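Local atomic coordinates of conserved hypothetical alanine and leucine RICH protein (Mycobacterium tuberculosis, PDB entry 2WAM), a protein that is of unknown function but belongs to the PAC2 family and represents a duplicated gene family of actinobacteria. Residues 189-194 with 254-259; 233-238 with 262-267; 43-48 with 160-165; 53-58 with 168-173; 105-110 with 127-132. One frame throughout, in Å; residues are numbered along the deposited sequence.

Contact 1: 189-194 with 254-259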
# COMPACT_ATOMS: atom_id res chain seq x y z
N ARG A 189 -22.03 -23.27 44.72
CA ARG A 189 -21.52 -22.24 45.62
C ARG A 189 -21.34 -20.93 44.88
O ARG A 189 -21.19 -20.92 43.67
CB ARG A 189 -20.20 -22.70 46.22
CG ARG A 189 -20.33 -23.95 47.05
CD ARG A 189 -21.16 -23.72 48.29
NE ARG A 189 -21.07 -24.85 49.20
CZ ARG A 189 -21.93 -25.87 49.24
NH1 ARG A 189 -22.98 -25.89 48.43
NH2 ARG A 189 -21.74 -26.85 50.10
N PRO A 190 -21.34 -19.82 45.62
CA PRO A 190 -21.22 -18.49 45.01
C PRO A 190 -20.09 -18.41 43.99
O PRO A 190 -19.00 -18.96 44.20
CB PRO A 190 -20.92 -17.58 46.21
CG PRO A 190 -21.56 -18.27 47.36
CD PRO A 190 -21.38 -19.74 47.09
N ILE A 191 -20.36 -17.75 42.87
CA ILE A 191 -19.38 -17.63 41.82
C ILE A 191 -18.28 -16.67 42.24
O ILE A 191 -18.54 -15.54 42.64
CB ILE A 191 -20.02 -17.12 40.53
CG1 ILE A 191 -20.85 -18.23 39.89
CG2 ILE A 191 -18.95 -16.60 39.56
CD1 ILE A 191 -21.60 -17.78 38.64
N THR A 192 -17.03 -17.13 42.18
CA THR A 192 -15.90 -16.31 42.56
C THR A 192 -15.20 -15.80 41.33
O THR A 192 -15.52 -16.20 40.21
CB THR A 192 -14.91 -17.06 43.48
OG1 THR A 192 -14.57 -18.32 42.90
CG2 THR A 192 -15.53 -17.30 44.85
N MET A 193 -14.22 -14.93 41.54
CA MET A 193 -13.69 -14.14 40.44
C MET A 193 -12.34 -13.56 40.83
O MET A 193 -12.15 -13.13 41.96
CB MET A 193 -14.68 -13.01 40.19
CG MET A 193 -14.45 -12.21 38.96
SD MET A 193 -15.93 -11.24 38.69
CE MET A 193 -16.94 -12.45 37.85
N THR A 194 -11.39 -13.56 39.90
CA THR A 194 -10.11 -12.90 40.18
C THR A 194 -9.96 -11.57 39.42
O THR A 194 -9.90 -11.51 38.20
CB THR A 194 -8.87 -13.82 40.00
OG1 THR A 194 -8.48 -13.91 38.63
CG2 THR A 194 -9.14 -15.20 40.53
N ALA A 254 -21.63 -15.58 32.91
CA ALA A 254 -21.78 -14.35 32.13
C ALA A 254 -22.50 -13.27 32.95
O ALA A 254 -22.09 -12.11 32.97
CB ALA A 254 -22.54 -14.62 30.83
N GLN A 255 -23.56 -13.66 33.64
CA GLN A 255 -24.25 -12.72 34.51
C GLN A 255 -23.31 -12.14 35.58
O GLN A 255 -23.29 -10.93 35.81
CB GLN A 255 -25.47 -13.38 35.14
CG GLN A 255 -26.18 -12.48 36.10
CD GLN A 255 -27.27 -13.21 36.86
OE1 GLN A 255 -27.67 -14.32 36.50
NE2 GLN A 255 -27.76 -12.59 37.91
N ALA A 256 -22.52 -13.00 36.22
CA ALA A 256 -21.57 -12.52 37.22
C ALA A 256 -20.62 -11.49 36.61
O ALA A 256 -20.41 -10.41 37.18
CB ALA A 256 -20.80 -13.67 37.83
N LEU A 257 -20.05 -11.81 35.45
CA LEU A 257 -19.18 -10.85 34.77
C LEU A 257 -19.89 -9.52 34.55
O LEU A 257 -19.39 -8.47 34.94
CB LEU A 257 -18.69 -11.41 33.44
CG LEU A 257 -17.57 -12.46 33.51
CD1 LEU A 257 -17.29 -13.10 32.15
CD2 LEU A 257 -16.33 -11.83 34.06
N LEU A 258 -21.07 -9.56 33.94
CA LEU A 258 -21.79 -8.33 33.63
C LEU A 258 -22.20 -7.53 34.87
O LEU A 258 -22.21 -6.30 34.86
CB LEU A 258 -23.00 -8.61 32.73
CG LEU A 258 -22.69 -9.05 31.29
CD1 LEU A 258 -23.92 -8.93 30.41
CD2 LEU A 258 -21.53 -8.29 30.68
N GLU A 259 -22.55 -8.23 35.95
CA GLU A 259 -22.92 -7.55 37.18
C GLU A 259 -21.73 -6.75 37.66
O GLU A 259 -21.87 -5.66 38.22
CB GLU A 259 -23.38 -8.55 38.24
CG GLU A 259 -24.80 -9.02 38.03
CD GLU A 259 -25.20 -10.14 38.95
OE1 GLU A 259 -24.31 -10.89 39.40
OE2 GLU A 259 -26.42 -10.29 39.22
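A256, which meets I191 and M193 across the contact, sits in a helical turn held by a short backbone bond, E259 N to Q255 O at 2.8 Å. The same two residues are tied again through their side chains: Q255 NE2 reaches E259 OE2 at 3.0 Å, with the acceptor close to the amide plane of Q255 but the donor standing above the carboxylate plane. That link lies on the helix itself; what joins the two segments is apolar. The A256 methyl points at the loop and takes two partners, I191 CG2 at 3.9 Å and M193 CE at 4.0 Å. M193 leaves its strand with CG anti to the backbone N (chi1 -170°) and runs extended as far as SD. The chain then bends at chi3 (-83°), which turns the terminal methyl along the helix, where CE also meets L257 CD2 at 3.9 Å. The M193 and L257 side chains cross obliquely. V239 of strand 234-242 touches I191, M193 and L257, while T192 OG1 bonds to H240. Here helix 251-265 packs on one face of a mixed sheet at one of its edge strands in this chain, 193-197, as in layered alpha/beta folds.

Contact 2: 233-238 with 262-267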
# COMPACT_ATOMS: atom_id res chain seq x y z
N GLU A 233 -6.49 3.85 32.51
CA GLU A 233 -7.04 3.08 33.63
C GLU A 233 -7.65 1.78 33.14
O GLU A 233 -8.54 1.80 32.29
CB GLU A 233 -8.09 3.89 34.38
CG GLU A 233 -8.50 3.26 35.70
CD GLU A 233 -9.44 4.14 36.51
OE1 GLU A 233 -8.95 4.79 37.46
OE2 GLU A 233 -10.65 4.19 36.18
N VAL A 234 -7.19 0.66 33.67
CA VAL A 234 -7.67 -0.63 33.22
C VAL A 234 -8.13 -1.49 34.38
O VAL A 234 -7.63 -1.37 35.50
CB VAL A 234 -6.58 -1.39 32.43
CG1 VAL A 234 -6.04 -0.54 31.28
CG2 VAL A 234 -5.45 -1.86 33.38
N VAL A 235 -9.06 -2.39 34.10
CA VAL A 235 -9.50 -3.36 35.08
C VAL A 235 -10.01 -4.60 34.33
O VAL A 235 -10.41 -4.52 33.17
CB VAL A 235 -10.54 -2.77 36.09
CG1 VAL A 235 -11.56 -1.93 35.40
CG2 VAL A 235 -11.19 -3.86 36.90
N GLY A 236 -9.94 -5.75 34.99
CA GLY A 236 -10.20 -7.01 34.34
C GLY A 236 -10.76 -7.99 35.33
O GLY A 236 -10.34 -8.04 36.48
N PHE A 237 -11.71 -8.79 34.87
CA PHE A 237 -12.34 -9.77 35.73
C PHE A 237 -12.30 -11.14 35.09
O PHE A 237 -12.73 -11.33 33.96
CB PHE A 237 -13.78 -9.37 36.04
CG PHE A 237 -13.89 -8.04 36.71
CD1 PHE A 237 -14.33 -6.93 36.00
CD2 PHE A 237 -13.52 -7.90 38.04
CE1 PHE A 237 -14.42 -5.69 36.62
CE2 PHE A 237 -13.60 -6.67 38.67
CZ PHE A 237 -14.06 -5.56 37.96
N THR A 238 -11.75 -12.10 35.81
CA THR A 238 -11.67 -13.46 35.34
C THR A 238 -12.55 -14.31 36.23
O THR A 238 -12.24 -14.55 37.39
CB THR A 238 -10.24 -13.96 35.37
OG1 THR A 238 -9.42 -13.07 34.59
CG2 THR A 238 -10.16 -15.36 34.80
N ALA A 262 -21.13 -3.68 35.52
CA ALA A 262 -22.10 -2.68 35.96
C ALA A 262 -21.62 -1.86 37.16
O ALA A 262 -21.69 -0.63 37.12
CB ALA A 262 -23.46 -3.32 36.23
N LYS A 263 -21.15 -2.51 38.22
CA LYS A 263 -20.60 -1.80 39.39
C LYS A 263 -19.41 -0.91 39.01
O LYS A 263 -19.40 0.28 39.30
CB LYS A 263 -20.15 -2.77 40.49
CG LYS A 263 -21.22 -3.69 41.01
CD LYS A 263 -20.73 -4.56 42.16
CE LYS A 263 -21.77 -5.63 42.49
NZ LYS A 263 -21.47 -6.35 43.76
N THR A 264 -18.41 -1.50 38.37
CA THR A 264 -17.17 -0.81 38.07
C THR A 264 -17.38 0.33 37.08
O THR A 264 -16.83 1.42 37.25
CB THR A 264 -16.13 -1.79 37.52
OG1 THR A 264 -15.77 -2.73 38.55
CG2 THR A 264 -14.88 -1.06 37.07
N GLY A 265 -18.19 0.09 36.06
CA GLY A 265 -18.39 1.07 35.01
C GLY A 265 -19.47 2.10 35.28
O GLY A 265 -19.61 3.07 34.52
N SER A 266 -20.21 1.90 36.37
CA SER A 266 -21.35 2.76 36.69
C SER A 266 -22.41 2.66 35.58
O SER A 266 -22.94 3.66 35.10
CB SER A 266 -20.88 4.21 36.87
OG SER A 266 -20.25 4.37 38.12
N LEU A 267 -22.68 1.43 35.18
CA LEU A 267 -23.64 1.19 34.13
C LEU A 267 -24.86 0.49 34.71
O LEU A 267 -24.77 -0.27 35.68
CB LEU A 267 -23.02 0.33 33.02
CG LEU A 267 -21.95 1.01 32.16
CD1 LEU A 267 -21.51 0.07 31.06
CD2 LEU A 267 -22.45 2.31 31.57
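Strand 234-238 runs past the last turn of helix 251-265, nearest at V235 and T264, whose CA atoms are 8.6 Å apart, and the helix ends just beyond at S266, which has positive phi. Within 262-267, T264 alone touches the strand segment. Its two branches divide the work. CG2, anti to the backbone N, packs against V235 CG1 at 3.8 Å; OG1 goes to F237. V235 and F237 sit on the same face of the strand, with G236 between them, so T264 meets two side chains of that face, two residues apart. Both pairs lie alongside, their side chains sliding past each other in opposite directions. V235 holds CG1 between its backbone N and carbonyl carbon (chi1 44°), and that is the methyl used here. The F237 ring offers its rim: OG1 of T264 lies near the ring plane, 3.4 Å from CZ of F237 and 3.8 Å from its CE1. This is a contact with the ring edge and not a hydrogen bond; the hydroxyl has a weak bond to the carbonyl O of Q260, one turn back in the helix. After the helix, L267 N bonds back to A262 O at 3.0 Å, closing the turn that carries the chain away. The contact lies where the helix covers the sheet: I176 of strand 174-183 touches both V235 and T264 from one neighbouring strand, M193 and A195 of strand 193-197 flank F237 from the other, and L257 and Q260 of helix 251-265 also reach the F237 ring.

Contact 3: 43-48 with 160-165; sequences PGQPGM and ITAVRL
A162 meets both Q45 and M48, and the helical segment that carries it opens with I160, whose CB is directed away from them and whose side chain touches L222 and L223 of helix 219-229. I160 O accepts the backbone N of R164 at 2.8 Å, one of the backbone bonds of helix 156-169. T161 follows on the flank, its OG1 bonded to E157 O and its carbonyl O to L165 N at 2.7 Å. Then comes A162, whose methyl faces the other segment and makes two contacts there. M48 CG lies 3.8 Å from A162 CB, an apolar touch made by the root of the methionine. CG is anti to the backbone N (chi1 -165°), and the chain bends at chi2 (61°), so the thioether turns off beyond the point of contact. Q45 comes in extended, and its amide OE1 also stands 3.8 Å from A162 CB, a plain van der Waals approach. The two partners are brought to the same methyl by a beta hairpin between strands 44-45 and 49-51, at the margin of the mixed sheet. P46 and G47 occupy the corners of its type II turn, with G47 at positive phi, and M48 N bonds to Q45 O at 2.8 Å. Further along the helix V163 turns to F101 of strand 94-101, which M48 touches as well. R164 runs to M227 of helix 219-229. L165 points toward the hairpin without reaching it, and packs against E40 of a second subunit, whose Y41 touches Q45.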
# COMPACT_ATOMS: atom_id res chain seq x y z
N PRO A 43 -13.70 5.06 5.46
CA PRO A 43 -12.47 5.46 6.16
C PRO A 43 -12.11 4.50 7.30
O PRO A 43 -12.96 3.80 7.86
CB PRO A 43 -12.82 6.84 6.75
CG PRO A 43 -14.33 7.02 6.55
CD PRO A 43 -14.89 5.73 6.01
N GLY A 44 -10.83 4.47 7.65
CA GLY A 44 -10.37 3.57 8.68
C GLY A 44 -8.87 3.39 8.60
O GLY A 44 -8.14 4.30 8.23
N GLN A 45 -8.43 2.20 8.98
CA GLN A 45 -7.04 1.81 8.84
C GLN A 45 -6.99 0.60 7.92
O GLN A 45 -7.50 -0.47 8.25
CB GLN A 45 -6.41 1.48 10.20
CG GLN A 45 -5.01 0.87 10.10
CD GLN A 45 -4.33 0.68 11.46
OE1 GLN A 45 -4.70 1.31 12.45
NE2 GLN A 45 -3.34 -0.20 11.50
N PRO A 46 -6.38 0.77 6.75
CA PRO A 46 -6.33 -0.32 5.76
C PRO A 46 -5.74 -1.59 6.36
O PRO A 46 -4.68 -1.58 6.99
CB PRO A 46 -5.43 0.24 4.67
CG PRO A 46 -5.42 1.73 4.89
CD PRO A 46 -5.55 1.92 6.35
N GLY A 47 -6.46 -2.69 6.16
CA GLY A 47 -6.04 -3.97 6.68
C GLY A 47 -6.27 -4.14 8.17
O GLY A 47 -5.78 -5.12 8.76
N MET A 48 -6.99 -3.21 8.80
CA MET A 48 -7.25 -3.34 10.23
C MET A 48 -8.70 -3.09 10.65
O MET A 48 -9.26 -3.88 11.41
CB MET A 48 -6.30 -2.46 11.04
CG MET A 48 -6.29 -2.85 12.51
SD MET A 48 -5.73 -4.55 12.79
CE MET A 48 -6.84 -4.92 14.10
N ILE A 160 -3.84 -4.23 18.78
CA ILE A 160 -3.91 -3.52 20.05
C ILE A 160 -3.70 -2.00 19.90
O ILE A 160 -4.44 -1.19 20.47
CB ILE A 160 -2.91 -4.09 21.05
CG1 ILE A 160 -3.36 -5.47 21.52
CG2 ILE A 160 -2.76 -3.15 22.24
CD1 ILE A 160 -2.23 -6.34 22.04
N THR A 161 -2.71 -1.61 19.11
CA THR A 161 -2.48 -0.19 18.86
C THR A 161 -3.72 0.48 18.27
O THR A 161 -4.14 1.55 18.72
CB THR A 161 -1.29 0.02 17.93
OG1 THR A 161 -0.09 -0.36 18.62
CG2 THR A 161 -1.19 1.48 17.52
N ALA A 162 -4.31 -0.15 17.25
CA ALA A 162 -5.55 0.35 16.66
C ALA A 162 -6.67 0.54 17.69
O ALA A 162 -7.36 1.55 17.67
CB ALA A 162 -6.01 -0.54 15.50
N VAL A 163 -6.86 -0.42 18.60
CA VAL A 163 -7.86 -0.30 19.66
C VAL A 163 -7.50 0.84 20.62
O VAL A 163 -8.33 1.69 20.95
CB VAL A 163 -8.05 -1.61 20.46
CG1 VAL A 163 -8.95 -1.39 21.66
CG2 VAL A 163 -8.65 -2.71 19.59
N ARG A 164 -6.24 0.86 21.06
CA ARG A 164 -5.79 1.93 21.93
C ARG A 164 -5.96 3.32 21.29
O ARG A 164 -6.32 4.29 21.97
CB ARG A 164 -4.33 1.70 22.35
CG ARG A 164 -3.72 2.86 23.10
CD ARG A 164 -2.39 2.51 23.70
NE ARG A 164 -1.37 2.37 22.68
CZ ARG A 164 -0.70 3.40 22.18
NH1 ARG A 164 -0.95 4.62 22.62
NH2 ARG A 164 0.22 3.20 21.25
N LEU A 165 -5.70 3.41 19.98
CA LEU A 165 -5.85 4.68 19.28
C LEU A 165 -7.33 5.08 19.09
O LEU A 165 -7.66 6.26 19.11
CB LEU A 165 -5.11 4.66 17.94
CG LEU A 165 -5.20 5.92 17.08
CD1 LEU A 165 -3.99 6.01 16.17
CD2 LEU A 165 -6.51 6.01 16.26

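Contact 4: 53-58 with 168-173; sequences FPAPQL and ERLGVR
A Schellman motif ends helix 156-169, and the residue just before its glycine, L170, is the one that packs against A55 and L58 of the loop leading from strand 49-51 to strand 67-73. G171 has positive phi (88°), and its N bonds back to E168 O at 3.0 Å, so the chain swings out of the helix right after L170. The two leucines carry most of the contact, with their CA atoms 7.2 Å apart. L58 CD1 does the touching on the loop side. It lies 3.8 Å from L170 CD2 and 4.0 Å from both L170 CD1 and CB, with CG hardly farther. One methyl is thus laid against the flank of the whole L170 side chain, and does not merely meet its end. Both leucines have the same shape, CG beside the backbone N (chi1 -66° in each), and their side chains are set at a slant to one another. A55 adds a lighter touch: its methyl points to the helix end and stands 4.3 Å from L170 CD2, so that this one branch is met by both loop residues. The loop itself is irregular, with a cis peptide before P54, whose CB lies over one face of the F53 ring. From a second subunit, F53 packs on L170, and E42 forms a salt bridge with R169. The two leucines rest on the sheet: L145 of strand 143-148 touches both, V98 of strand 94-101 reaches L170, and A135 of strand 131-137 reaches L58.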
# COMPACT_ATOMS: atom_id res chain seq x y z
N PHE A 53 -18.67 5.72 10.01
CA PHE A 53 -18.57 7.16 10.29
C PHE A 53 -19.86 7.92 9.93
O PHE A 53 -20.43 7.72 8.86
CB PHE A 53 -17.36 7.74 9.56
CG PHE A 53 -17.30 9.24 9.56
CD1 PHE A 53 -17.87 9.98 8.53
CD2 PHE A 53 -16.66 9.92 10.59
CE1 PHE A 53 -17.81 11.38 8.53
CE2 PHE A 53 -16.60 11.31 10.60
CZ PHE A 53 -17.17 12.04 9.57
N PRO A 54 -20.31 8.82 10.83
CA PRO A 54 -19.68 9.16 12.11
C PRO A 54 -20.13 8.31 13.29
O PRO A 54 -21.21 7.72 13.29
CB PRO A 54 -20.18 10.59 12.35
CG PRO A 54 -21.54 10.62 11.72
CD PRO A 54 -21.51 9.65 10.56
N ALA A 55 -19.29 8.26 14.31
CA ALA A 55 -19.63 7.60 15.55
C ALA A 55 -20.67 8.43 16.29
O ALA A 55 -20.72 9.65 16.13
CB ALA A 55 -18.38 7.42 16.41
N PRO A 56 -21.49 7.77 17.11
CA PRO A 56 -22.49 8.43 17.95
C PRO A 56 -21.81 9.32 18.98
O PRO A 56 -20.58 9.29 19.11
CB PRO A 56 -23.18 7.26 18.68
CG PRO A 56 -22.75 6.01 17.96
CD PRO A 56 -21.40 6.32 17.40
N GLN A 57 -22.59 10.11 19.71
CA GLN A 57 -22.08 10.83 20.86
C GLN A 57 -21.72 9.80 21.93
O GLN A 57 -22.52 8.91 22.22
CB GLN A 57 -23.15 11.80 21.39
CG GLN A 57 -22.73 12.57 22.63
CD GLN A 57 -21.50 13.42 22.39
OE1 GLN A 57 -20.65 13.57 23.26
NE2 GLN A 57 -21.40 13.97 21.18
N LEU A 58 -20.52 9.90 22.50
CA LEU A 58 -20.10 8.92 23.50
C LEU A 58 -19.87 9.50 24.89
O LEU A 58 -19.45 8.81 25.81
CB LEU A 58 -18.85 8.19 23.03
CG LEU A 58 -19.10 7.32 21.81
CD1 LEU A 58 -17.79 6.78 21.24
CD2 LEU A 58 -20.04 6.20 22.18
N GLU A 168 -8.55 6.27 22.60
CA GLU A 168 -8.13 7.64 22.87
C GLU A 168 -8.95 8.66 22.08
O GLU A 168 -9.53 9.58 22.66
CB GLU A 168 -6.63 7.81 22.64
CG GLU A 168 -5.78 7.12 23.68
CD GLU A 168 -4.33 6.91 23.24
OE1 GLU A 168 -3.94 7.47 22.19
OE2 GLU A 168 -3.59 6.18 23.94
N ARG A 169 -9.02 8.50 20.76
CA ARG A 169 -9.86 9.37 19.94
C ARG A 169 -11.28 9.49 20.49
O ARG A 169 -11.89 10.56 20.39
CB ARG A 169 -9.93 8.86 18.50
CG ARG A 169 -8.65 9.01 17.71
CD ARG A 169 -8.14 10.44 17.78
NE ARG A 169 -6.76 10.51 17.32
CZ ARG A 169 -5.70 10.35 18.10
NH1 ARG A 169 -5.87 10.12 19.40
NH2 ARG A 169 -4.47 10.43 17.60
N LEU A 170 -11.79 8.41 21.06
CA LEU A 170 -13.18 8.37 21.48
C LEU A 170 -13.41 8.75 22.93
O LEU A 170 -14.54 8.77 23.39
CB LEU A 170 -13.82 7.01 21.18
CG LEU A 170 -13.97 6.61 19.71
CD1 LEU A 170 -14.52 5.21 19.61
CD2 LEU A 170 -14.86 7.56 18.96
N GLY A 171 -12.34 9.06 23.66
CA GLY A 171 -12.47 9.60 25.00
C GLY A 171 -12.56 8.61 26.15
O GLY A 171 -12.90 8.98 27.27
N VAL A 172 -12.23 7.36 25.88
CA VAL A 172 -12.33 6.30 26.87
C VAL A 172 -11.65 6.63 28.20
O VAL A 172 -10.51 7.10 28.22
CB VAL A 172 -11.78 4.97 26.32
CG1 VAL A 172 -11.52 3.97 27.45
CG2 VAL A 172 -12.74 4.42 25.29
N ARG A 173 -12.34 6.38 29.30
CA ARG A 173 -11.84 6.75 30.62
C ARG A 173 -11.47 5.53 31.47
O ARG A 173 -10.87 5.66 32.54
CB ARG A 173 -12.88 7.60 31.35
CG ARG A 173 -14.08 6.81 31.83
CD ARG A 173 -15.10 7.67 32.54
NE ARG A 173 -16.34 6.93 32.82
CZ ARG A 173 -16.46 6.07 33.83
NH1 ARG A 173 -15.43 5.84 34.64
NH2 ARG A 173 -17.61 5.44 34.02

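Contact 5: 105-110 with 127-132; sequences ELLDYR and DDPELS
P129 pushes its ring corner, CG, toward L107 and Y109 just where the chain returns from the two-stranded hairpin 115-119/122-126 to join strand 131-137 of the main sheet. The facing segment, 105-110, follows a short, weakly bonded helical turn on its way to the same hairpin, so the contact brings together the two legs at its base. The largest bump is the proline. Its CG meets L107 CD2 at 3.9 Å, the two side chains crossing at about a right angle, and comes within 4.5 Å of Y109 CE2, approaching that ring obliquely. L107 and Y109 together make the notch the proline leans into, and they also pack on each other: L107 CD2 sits 3.5 Å above the Y109 ring plane, over its centre. The leucine gets there with CG anti to its backbone N (chi1 173°) and a turn at chi2 (74°), which lets one methyl serve both the aromatic face and the proline. The phenol is held at its far end, where Y109 OH bonds to D104 OD1. L150, in the loop after strand 143-148, touches P129, and F101 of strand 94-101 touches L131. A third subunit lies against 105-110: D153 and E151 of that subunit form salt bridges with R110, and its R158 with E105. Nearer the main sheet, a second and looser meeting of bumps completes the contact, with L106 and L131 pointing at each other and closest at their methyls, L106 CD1 to L131 CD2, 4.3 Å.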
# COMPACT_ATOMS: atom_id res chain seq x y z
N GLU A 105 -8.32 -10.79 7.81
CA GLU A 105 -6.87 -10.60 7.80
C GLU A 105 -6.18 -11.13 9.06
O GLU A 105 -4.95 -11.21 9.10
CB GLU A 105 -6.51 -9.12 7.61
CG GLU A 105 -6.90 -8.50 6.27
CD GLU A 105 -6.06 -9.01 5.11
OE1 GLU A 105 -6.62 -9.20 4.01
OE2 GLU A 105 -4.84 -9.23 5.30
N LEU A 106 -6.96 -11.49 10.08
CA LEU A 106 -6.40 -11.76 11.40
C LEU A 106 -6.66 -13.19 11.88
O LEU A 106 -6.23 -13.57 12.97
CB LEU A 106 -6.97 -10.77 12.43
CG LEU A 106 -6.77 -9.28 12.18
CD1 LEU A 106 -7.63 -8.48 13.13
CD2 LEU A 106 -5.31 -8.90 12.32
N LEU A 107 -7.35 -13.97 11.07
CA LEU A 107 -7.79 -15.29 11.51
C LEU A 107 -7.10 -16.44 10.76
O LEU A 107 -6.87 -16.38 9.55
CB LEU A 107 -9.31 -15.38 11.37
CG LEU A 107 -9.95 -16.73 11.61
CD1 LEU A 107 -9.95 -17.02 13.11
CD2 LEU A 107 -11.36 -16.76 11.03
N ASP A 108 -6.74 -17.47 11.51
CA ASP A 108 -6.28 -18.71 10.90
C ASP A 108 -7.51 -19.61 10.67
O ASP A 108 -8.01 -20.25 11.60
CB ASP A 108 -5.27 -19.40 11.81
CG ASP A 108 -4.76 -20.72 11.25
OD1 ASP A 108 -5.40 -21.33 10.38
OD2 ASP A 108 -3.69 -21.16 11.73
N TYR A 109 -7.98 -19.66 9.44
CA TYR A 109 -9.23 -20.35 9.14
C TYR A 109 -9.17 -21.86 9.32
O TYR A 109 -10.17 -22.49 9.67
CB TYR A 109 -9.70 -20.02 7.73
CG TYR A 109 -10.39 -18.69 7.62
CD1 TYR A 109 -9.67 -17.55 7.32
CD2 TYR A 109 -11.76 -18.58 7.82
CE1 TYR A 109 -10.28 -16.33 7.22
CE2 TYR A 109 -12.39 -17.36 7.70
CZ TYR A 109 -11.64 -16.23 7.39
OH TYR A 109 -12.24 -15.00 7.26
N ARG A 110 -8.01 -22.44 9.06
CA ARG A 110 -7.87 -23.88 9.21
C ARG A 110 -7.72 -24.34 10.67
O ARG A 110 -7.92 -25.52 10.94
CB ARG A 110 -6.76 -24.41 8.31
CG ARG A 110 -7.21 -24.56 6.86
CD ARG A 110 -6.08 -24.90 5.90
NE ARG A 110 -5.78 -26.32 5.85
CZ ARG A 110 -4.86 -26.93 6.60
NH1 ARG A 110 -4.16 -26.24 7.49
NH2 ARG A 110 -4.65 -28.23 6.48
N ASP A 127 -21.51 -19.81 9.85
CA ASP A 127 -21.26 -19.03 11.03
C ASP A 127 -20.04 -18.12 10.77
O ASP A 127 -18.90 -18.54 10.90
CB ASP A 127 -21.04 -19.99 12.21
CG ASP A 127 -20.88 -19.27 13.52
OD1 ASP A 127 -21.03 -18.04 13.55
OD2 ASP A 127 -20.58 -19.96 14.52
N ASP A 128 -20.28 -16.88 10.37
CA ASP A 128 -19.21 -15.93 10.05
C ASP A 128 -18.58 -15.31 11.29
O ASP A 128 -19.28 -14.92 12.22
CB ASP A 128 -19.74 -14.83 9.14
CG ASP A 128 -20.27 -15.38 7.83
OD1 ASP A 128 -19.95 -16.55 7.52
OD2 ASP A 128 -21.02 -14.65 7.13
N PRO A 129 -17.24 -15.25 11.31
CA PRO A 129 -16.53 -14.67 12.44
C PRO A 129 -16.60 -13.14 12.45
O PRO A 129 -16.48 -12.51 11.41
CB PRO A 129 -15.08 -15.12 12.19
CG PRO A 129 -15.02 -15.38 10.74
CD PRO A 129 -16.33 -16.03 10.46
N GLU A 130 -16.79 -12.56 13.63
CA GLU A 130 -16.82 -11.11 13.77
C GLU A 130 -15.71 -10.68 14.71
O GLU A 130 -15.25 -11.45 15.54
CB GLU A 130 -18.17 -10.63 14.33
CG GLU A 130 -18.33 -10.83 15.86
CD GLU A 130 -18.97 -9.64 16.59
OE1 GLU A 130 -19.22 -8.61 15.93
OE2 GLU A 130 -19.21 -9.72 17.81
N LEU A 131 -15.28 -9.44 14.53
CA LEU A 131 -14.44 -8.74 15.49
C LEU A 131 -14.79 -7.28 15.29
O LEU A 131 -14.43 -6.67 14.26
CB LEU A 131 -12.93 -8.99 15.26
CG LEU A 131 -12.04 -8.31 16.31
CD1 LEU A 131 -12.55 -8.59 17.73
CD2 LEU A 131 -10.58 -8.71 16.19
N SER A 132 -15.54 -6.73 16.25
CA SER A 132 -16.13 -5.40 16.12
C SER A 132 -16.05 -4.50 17.36
O SER A 132 -16.01 -4.97 18.50
CB SER A 132 -17.58 -5.52 15.64
OG SER A 132 -17.63 -6.01 14.30

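In the fold
Contacts 3 and 4 come first along the chain and interlock: the segments before and after strand 49-51 pack on helix 156-169 and on its C-terminal end, with centres 14 Å apart, and both touch the second subunit. Contact 5 lies between their segments in sequence. It meets contact 3 through M48 CE and L106 CD1, 3.8 Å apart. Contacts 1 and 2 follow, also interlocked, with centres 13 Å apart; they share helix 251-265 and use neighbouring strands 193-197 and 234-242. Contacts 1 and 3, 32 Å apart between centres, lie toward opposite ends of the mixed sheet. One sheet thus links a helix-covered edge to the region of contacts 3, 4 and 5, where other subunits pack.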